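Side-chain contact in negative regulator of ofd1 (Schizosaccharomyces pombe, PDB 3QTM), which is required for correct translation termination and, in control of hypoxic gene expression, stabilises the Sre1 transcription factor domain and directly inhibits ofd1: residues A[120-125]-A[166-171]. Numbering follows the deposited sequence.
Sequences RLFLAL and LRPLAQ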
loop_
_atom_site.group_PDB
_atom_site.type_symbol
_atom_site.label_atom_id
_atom_site.label_comp_id
_atom_site.label_asym_id
_atom_site.label_seq_id
_atom_site.Cartn_x
_atom_site.Cartn_y
_atom_site.Cartn_z
ATOM N N ARG A 120 -4.793 -14.613 -5.618
ATOM C CA ARG A 120 -5.788 -13.556 -5.715
ATOM C C ARG A 120 -6.650 -13.523 -4.458
ATOM O O ARG A 120 -7.043 -12.465 -4.008
ATOM C CB ARG A 120 -6.644 -13.703 -6.981
ATOM C CG ARG A 120 -5.915 -13.310 -8.261
ATOM C CD ARG A 120 -6.654 -13.757 -9.531
ATOM N NE ARG A 120 -5.799 -13.555 -10.696
ATOM C CZ ARG A 120 -5.883 -12.517 -11.526
ATOM N NH1 ARG A 120 -6.815 -11.583 -11.355
ATOM N NH2 ARG A 120 -5.032 -12.416 -12.539
ATOM N N LEU A 121 -6.913 -14.689 -3.879
ATOM C CA LEU A 121 -7.715 -14.753 -2.668
ATOM C C LEU A 121 -6.952 -14.141 -1.501
ATOM O O LEU A 121 -7.526 -13.389 -0.705
ATOM C CB LEU A 121 -8.121 -16.196 -2.336
ATOM C CG LEU A 121 -9.185 -16.271 -1.231
ATOM C CD1 LEU A 121 -10.543 -15.740 -1.763
ATOM C CD2 LEU A 121 -9.323 -17.676 -0.633
ATOM N N PHE A 122 -5.660 -14.453 -1.419
ATOM C CA PHE A 122 -4.826 -13.942 -0.335
ATOM C C PHE A 122 -4.771 -12.425 -0.399
ATOM O O PHE A 122 -4.808 -11.754 0.633
ATOM C CB PHE A 122 -3.419 -14.547 -0.378
ATOM C CG PHE A 122 -3.335 -15.941 0.213
ATOM C CD1 PHE A 122 -4.488 -16.677 0.459
ATOM C CD2 PHE A 122 -2.103 -16.521 0.483
ATOM C CE1 PHE A 122 -4.417 -17.952 0.994
ATOM C CE2 PHE A 122 -2.015 -17.804 1.010
ATOM C CZ PHE A 122 -3.176 -18.521 1.270
ATOM N N LEU A 123 -4.715 -11.889 -1.616
ATOM C CA LEU A 123 -4.660 -10.446 -1.799
ATOM C C LEU A 123 -5.987 -9.810 -1.384
ATOM O O LEU A 123 -5.990 -8.797 -0.689
ATOM C CB LEU A 123 -4.281 -10.069 -3.241
ATOM C CG LEU A 123 -4.248 -8.579 -3.641
ATOM C CD1 LEU A 123 -3.189 -7.792 -2.869
ATOM C CD2 LEU A 123 -4.024 -8.408 -5.147
ATOM N N ALA A 124 -7.100 -10.414 -1.797
ATOM C CA ALA A 124 -8.435 -9.928 -1.427
ATOM C C ALA A 124 -8.638 -9.933 0.086
ATOM O O ALA A 124 -9.230 -9.010 0.652
ATOM C CB ALA A 124 -9.521 -10.782 -2.091
ATOM N N LEU A 125 -8.161 -10.995 0.731
ATOM C CA LEU A 125 -8.249 -11.114 2.178
ATOM C C LEU A 125 -7.449 -10.002 2.850
ATOM O O LEU A 125 -7.964 -9.300 3.718
ATOM C CB LEU A 125 -7.707 -12.468 2.645
ATOM C CG LEU A 125 -8.636 -13.665 2.505
ATOM C CD1 LEU A 125 -7.821 -14.969 2.524
ATOM C CD2 LEU A 125 -9.699 -13.642 3.614
ATOM N N LEU A 166 -0.437 -11.683 3.509
ATOM C CA LEU A 166 0.544 -10.944 2.721
ATOM C C LEU A 166 1.881 -11.692 2.633
ATOM O O LEU A 166 2.560 -11.669 1.603
ATOM C CB LEU A 166 0.768 -9.553 3.298
ATOM C CG LEU A 166 -0.395 -8.554 3.198
ATOM C CD1 LEU A 166 -0.121 -7.328 4.058
ATOM C CD2 LEU A 166 -0.644 -8.154 1.752
ATOM N N ARG A 167 2.254 -12.355 3.717
ATOM C CA ARG A 167 3.565 -12.996 3.789
ATOM C C ARG A 167 3.789 -13.976 2.638
ATOM O O ARG A 167 4.803 -13.905 1.962
ATOM C CB ARG A 167 3.769 -13.667 5.154
ATOM C CG ARG A 167 5.111 -14.366 5.299
ATOM C CD ARG A 167 5.195 -15.142 6.609
ATOM N NE ARG A 167 4.906 -14.290 7.762
ATOM C CZ ARG A 167 5.773 -13.429 8.274
ATOM N NH1 ARG A 167 6.976 -13.299 7.728
ATOM N NH2 ARG A 167 5.436 -12.695 9.324
ATOM N N PRO A 168 2.832 -14.883 2.390
ATOM C CA PRO A 168 2.997 -15.772 1.232
ATOM C C PRO A 168 3.140 -15.008 -0.085
ATOM O O PRO A 168 3.911 -15.443 -0.942
ATOM C CB PRO A 168 1.691 -16.586 1.210
ATOM C CG PRO A 168 1.152 -16.510 2.587
ATOM C CD PRO A 168 1.639 -15.215 3.191
ATOM N N LEU A 169 2.400 -13.912 -0.254
ATOM C CA LEU A 169 2.416 -13.170 -1.518
ATOM C C LEU A 169 3.772 -12.540 -1.763
ATOM O O LEU A 169 4.178 -12.350 -2.908
ATOM C CB LEU A 169 1.361 -12.057 -1.523
ATOM C CG LEU A 169 -0.091 -12.496 -1.396
ATOM C CD1 LEU A 169 -0.975 -11.271 -1.322
ATOM C CD2 LEU A 169 -0.498 -13.394 -2.564
ATOM N N ALA A 170 4.460 -12.199 -0.681
ATOM C CA ALA A 170 5.735 -11.494 -0.782
ATOM C C ALA A 170 6.933 -12.418 -1.061
ATOM O O ALA A 170 8.027 -11.947 -1.345
ATOM C CB ALA A 170 5.974 -10.668 0.474
ATOM N N GLN A 171 6.730 -13.726 -0.984
ATOM C CA GLN A 171 7.814 -14.669 -1.262
ATOM C C GLN A 171 8.166 -14.686 -2.743
ATOM O O GLN A 171 7.298 -14.501 -3.601
ATOM C CB GLN A 171 7.437 -16.080 -0.805
ATOM C CG GLN A 171 7.152 -16.188 0.689
ATOM C CD GLN A 171 8.140 -15.392 1.529
ATOM O OE1 GLN A 171 7.748 -14.540 2.344
ATOM N NE2 GLN A 171 9.430 -15.645 1.319
#
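F122 and L169 meet at the heart of this small helix-helix seam, a worked example of two consecutive helices that cross steeply and pack through apolar side chains. The helices 119-142 and 151-170 follow each other in this TPR-type solenoid, and the axes of their short segments come within 9.3 Å, with 134° between their directions. L169 reaches across with both branches: CD2 lies 3.8 Å from F122 CB, while CD1 comes against the backbone of the opposite helix, 3.8 Å from L123 N and 4.0 Å from L123 CB. F122 sets its CG anti to the carbonyl carbon (chi1 -80°), which carries the ring past L169 to P168. There the two side chains cross at about a right angle; P168 CB sits in the ring plane at its edge, and P168 CG approaches F122 CE2 obliquely at 3.8 Å. Y165 makes an edge-to-face contact with the same ring, and L217 of helix 213-220 packs on L169. Replacing F122 with an alanine would probably leave the P168 ring without its aromatic neighbour and open a gap beside it. Carbon contacts dominate, so cohesion here comes from close fit rather than directional bonds.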